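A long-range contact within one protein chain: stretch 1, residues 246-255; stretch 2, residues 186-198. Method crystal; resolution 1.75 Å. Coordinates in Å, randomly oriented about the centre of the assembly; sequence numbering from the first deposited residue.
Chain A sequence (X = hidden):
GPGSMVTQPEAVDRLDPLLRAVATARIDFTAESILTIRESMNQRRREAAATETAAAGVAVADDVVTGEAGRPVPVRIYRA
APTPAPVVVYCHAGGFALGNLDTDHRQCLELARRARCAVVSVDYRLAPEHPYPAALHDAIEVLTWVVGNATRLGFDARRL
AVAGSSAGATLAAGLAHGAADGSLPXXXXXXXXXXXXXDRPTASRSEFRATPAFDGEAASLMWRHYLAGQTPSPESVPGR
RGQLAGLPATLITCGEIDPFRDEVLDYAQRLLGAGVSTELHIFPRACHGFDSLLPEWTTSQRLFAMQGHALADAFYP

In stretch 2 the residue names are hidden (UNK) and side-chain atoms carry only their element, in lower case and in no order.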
# COMPACT_ATOMS: atom_id res chain seq x y z
N GLY A 246 -8.14 -18.08 8.00
CA GLY A 246 -8.89 -17.11 8.79
C GLY A 246 -8.62 -15.65 8.49
O GLY A 246 -9.30 -14.76 9.05
N LEU A 247 -7.63 -15.38 7.64
CA LEU A 247 -7.42 -14.00 7.17
C LEU A 247 -8.61 -13.54 6.33
O LEU A 247 -9.33 -14.38 5.76
CB LEU A 247 -6.11 -13.89 6.39
CG LEU A 247 -4.86 -14.10 7.24
CD1 LEU A 247 -3.60 -14.11 6.36
CD2 LEU A 247 -4.71 -13.01 8.34
N PRO A 248 -8.84 -12.21 6.27
CA PRO A 248 -9.96 -11.66 5.50
C PRO A 248 -9.82 -11.93 4.01
O PRO A 248 -8.69 -12.02 3.50
CB PRO A 248 -9.92 -10.15 5.76
CG PRO A 248 -8.76 -9.90 6.64
CD PRO A 248 -8.05 -11.16 6.95
N ALA A 249 -10.97 -12.06 3.35
CA ALA A 249 -11.05 -12.04 1.89
C ALA A 249 -10.12 -10.97 1.31
O ALA A 249 -9.99 -9.87 1.88
CB ALA A 249 -12.46 -11.82 1.46
N THR A 250 -9.48 -11.30 0.20
CA THR A 250 -8.34 -10.52 -0.29
C THR A 250 -8.47 -10.19 -1.78
O THR A 250 -8.97 -11.03 -2.55
CB THR A 250 -7.05 -11.35 -0.08
OG1 THR A 250 -6.87 -11.56 1.33
CG2 THR A 250 -5.78 -10.65 -0.65
N LEU A 251 -8.05 -8.96 -2.15
CA LEU A 251 -7.71 -8.63 -3.54
C LEU A 251 -6.23 -8.35 -3.52
O LEU A 251 -5.77 -7.51 -2.74
CB LEU A 251 -8.45 -7.40 -4.06
CG LEU A 251 -7.92 -6.89 -5.40
CD1 LEU A 251 -8.21 -7.90 -6.58
CD2 LEU A 251 -8.54 -5.52 -5.72
N ILE A 252 -5.49 -9.05 -4.37
CA ILE A 252 -4.04 -8.84 -4.45
C ILE A 252 -3.63 -8.66 -5.90
O ILE A 252 -3.97 -9.48 -6.76
CB ILE A 252 -3.28 -9.97 -3.68
CG1 ILE A 252 -1.76 -9.75 -3.73
CG2 ILE A 252 -3.61 -11.38 -4.24
CD1 ILE A 252 -0.96 -10.75 -2.80
N THR A 253 -2.85 -7.60 -6.18
CA THR A 253 -2.58 -7.23 -7.56
C THR A 253 -1.08 -6.93 -7.72
O THR A 253 -0.40 -6.58 -6.74
CB THR A 253 -3.40 -5.96 -7.93
OG1 THR A 253 -3.21 -4.94 -6.93
CG2 THR A 253 -4.89 -6.29 -8.04
N CYS A 254 -0.55 -7.09 -8.94
CA CYS A 254 0.85 -6.71 -9.18
C CYS A 254 1.13 -6.64 -10.67
O CYS A 254 0.54 -7.41 -11.43
CB CYS A 254 1.77 -7.77 -8.54
SG CYS A 254 3.46 -7.17 -8.29
N GLY A 255 2.01 -5.72 -11.08
CA GLY A 255 2.51 -5.72 -12.47
C GLY A 255 3.48 -6.88 -12.64
O GLY A 255 4.09 -7.31 -11.68
N UNK A 186 -12.72 -6.58 14.12
CA UNK A 186 -12.82 -7.42 12.90
C UNK A 186 -12.65 -6.64 11.60
O UNK A 186 -13.05 -5.48 11.50
c UNK A 186 -14.22 -8.02 12.97
c UNK A 186 -13.90 -6.67 15.00
c UNK A 186 -14.79 -7.62 14.32
N UNK A 187 -12.07 -7.30 10.60
CA UNK A 187 -11.80 -6.71 9.28
C UNK A 187 -12.40 -7.64 8.23
O UNK A 187 -12.13 -8.84 8.25
c UNK A 187 -9.69 -5.40 9.93
c UNK A 187 -10.25 -6.57 9.06
c UNK A 187 -9.90 -6.32 7.58
N UNK A 188 -13.21 -7.10 7.32
CA UNK A 188 -13.92 -7.95 6.38
C UNK A 188 -13.24 -8.10 5.02
O UNK A 188 -13.64 -8.95 4.21
c UNK A 188 -15.39 -7.51 6.16
c UNK A 188 -15.47 -6.15 5.46
c UNK A 188 -16.15 -7.55 7.53
c UNK A 188 -16.89 -5.80 4.99
N UNK A 189 -12.20 -7.30 4.77
CA UNK A 189 -11.55 -7.39 3.48
C UNK A 189 -10.18 -6.78 3.57
O UNK A 189 -10.00 -5.79 4.30
c UNK A 189 -12.30 -8.51 -0.89
c UNK A 189 -12.36 -6.63 2.42
c UNK A 189 -10.77 -6.64 -1.06
c UNK A 189 -11.12 -6.26 0.25
c UNK A 189 -12.60 -8.15 0.43
c UNK A 189 -11.38 -7.77 -1.63
c UNK A 189 -12.02 -7.02 1.01
N UNK A 190 -9.23 -7.33 2.81
CA UNK A 190 -7.90 -6.70 2.68
C UNK A 190 -7.56 -6.50 1.21
O UNK A 190 -7.65 -7.44 0.39
c UNK A 190 -6.56 -8.92 2.92
c UNK A 190 -6.80 -7.49 3.41
o UNK A 190 -4.37 -9.01 3.99
n UNK A 190 -5.61 -10.89 4.00
c UNK A 190 -5.40 -9.62 3.66
N UNK A 191 -7.08 -5.31 0.89
CA UNK A 191 -6.74 -4.99 -0.50
C UNK A 191 -5.25 -4.68 -0.55
O UNK A 191 -4.78 -3.72 0.08
c UNK A 191 -7.41 -3.36 -2.42
c UNK A 191 -6.30 -2.30 -2.52
c UNK A 191 -8.74 -2.81 -2.95
c UNK A 191 -7.58 -3.78 -0.97
N UNK A 192 -4.51 -5.57 -1.21
CA UNK A 192 -3.04 -5.50 -1.20
C UNK A 192 -2.57 -5.23 -2.63
O UNK A 192 -2.53 -6.15 -3.48
c UNK A 192 -2.97 -7.32 0.67
c UNK A 192 -2.36 -8.67 1.01
c UNK A 192 -2.43 -6.80 -0.66
c UNK A 192 -2.70 -6.33 1.82
N UNK A 193 -2.25 -3.98 -2.91
CA UNK A 193 -1.70 -3.64 -4.22
C UNK A 193 -0.17 -3.71 -4.24
O UNK A 193 0.50 -3.08 -3.42
n UNK A 193 -1.60 -2.68 -7.12
n UNK A 193 -0.72 -0.82 -7.74
c UNK A 193 -1.10 -0.66 -6.43
c UNK A 193 -1.04 -2.04 -8.13
c UNK A 193 -2.22 -2.26 -4.70
c UNK A 193 -1.64 -1.84 -6.02
N UNK A 194 0.33 -4.47 -5.22
CA UNK A 194 1.76 -4.74 -5.43
C UNK A 194 2.52 -4.82 -4.09
O UNK A 194 3.52 -4.11 -3.90
c UNK A 194 2.15 -2.23 -5.93
c UNK A 194 2.36 -3.68 -6.41
o UNK A 194 2.99 -1.40 -8.01
n UNK A 194 2.65 0.09 -6.36
c UNK A 194 2.64 -1.15 -6.86
N UNK A 195 2.05 -5.70 -3.18
CA UNK A 195 2.59 -5.72 -1.80
C UNK A 195 4.02 -6.23 -1.64
O UNK A 195 4.46 -7.14 -2.34
c UNK A 195 1.14 -7.65 -2.13
c UNK A 195 1.63 -6.65 -1.05
c UNK A 195 0.99 -6.73 -3.36
N UNK A 196 4.73 -5.56 -0.76
CA UNK A 196 6.00 -6.04 -0.24
C UNK A 196 5.64 -7.09 0.81
O UNK A 196 4.92 -6.77 1.76
c UNK A 196 6.76 -4.84 0.36
c UNK A 196 7.95 -5.35 1.15
c UNK A 196 7.20 -3.89 -0.80
N UNK A 197 6.14 -8.33 0.67
CA UNK A 197 5.70 -9.43 1.52
C UNK A 197 6.78 -10.26 2.16
O UNK A 197 6.55 -10.80 3.24
c UNK A 197 4.77 -10.38 0.71
c UNK A 197 3.45 -9.74 0.30
c UNK A 197 2.78 -10.65 -0.67
c UNK A 197 2.58 -9.55 1.52
N UNK A 198 7.96 -10.34 1.54
CA UNK A 198 8.92 -11.34 1.98
C UNK A 198 10.35 -10.85 1.81
O UNK A 198 10.76 -10.52 0.68
c UNK A 198 8.69 -12.64 1.20
o UNK A 198 10.24 -13.76 2.69
c UNK A 198 9.28 -13.88 1.90
o UNK A 198 8.78 -15.01 1.66
O HOH W 1 -10.81 -11.82 9.20
O HOH W 2 -13.41 -11.80 4.84
O HOH W 3 3.30 -3.65 -9.65

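Position 186 has three carbons closing a ring onto its own backbone N and touches nothing on stretch 1: Pro-186. At 187 one carbon carries two more, a beta-branched fork beside the ring of Pro-248; this is Val-187, whose CG1 lies 3.9 Å from Pro-248 CG. Position 188 has four carbons, forked at the first with one arm two carbons long, which defines Ile-188. Its CA-to-CB bond points away, but its O takes a hydrogen bond from a water that in turn accepts one from Ala-249 N.

Position 189 shows one carbon, then a six-carbon ring whose face covers Ala-249 O and Thr-250 N. It is Phe-189; CB starts away, yet the ring returns, placing CZ 3.8 Å from Leu-251 CB. At 190, three carbons end in one oxygen and one nitrogen, an amide at glutamine length. In Gln-190, NE2 gives a weak hydrogen bond to Pro-248 O (3.3 Å), a carbonyl that also accepts from Thr-250 OG1 (2.9 Å).

Positions 191 and 192 each hold four carbons forked at the second, the leucine pattern. Leu-191 sets CD1 3.9 Å from Leu-251 CD2, whereas Leu-192 turns to the opposite face, with CB 4.3 Å from Ile-252 CG1. Position 193 has one carbon and a five-membered ring of three carbons and two nitrogens: His-193. Its ND1 meets Thr-253 OG1 at 2.8 Å in a hydrogen bond at the ring edge, and NE2 is bonded elsewhere in the structure.

Position 194 again has three carbons ending in oxygen and nitrogen, so it is Gln-194; its CB lies 4.1 Å from Cys-254 SG, and a water links OE1 to Gly-255 N. At 195 three carbons close onto the backbone N. Pro-195 packs CG 3.8 Å from Ile-252 CD1. Position 196, one carbon carrying two and out of reach, is Val-196. Position 197, four carbons forked at the second, is Leu-197, with CD1 4.3 Å from Ile-252 CD1. Position 198 has two carbons, the second bearing two oxygens, a carboxylate without contact here: Asp-198.

The contact works as a parallel strand pair. Its ladder runs from Gln-190 N to Ala-249 O (2.8 Å), Leu-251 N to Gln-190 O (3.0 Å), Leu-192 N to Leu-251 O (2.8 Å) and Thr-253 N to Leu-192 O (3.1 Å). This register puts Leu-251 beside Leu-191 and Thr-253 beside His-193 on one face, and Thr-250 beside Gln-190 and Ile-252 beside Leu-192 on the other. Each face thus combines an apolar pair with a polar one.

Stretch 2 (186-198) PVIFQLLHQPVLD
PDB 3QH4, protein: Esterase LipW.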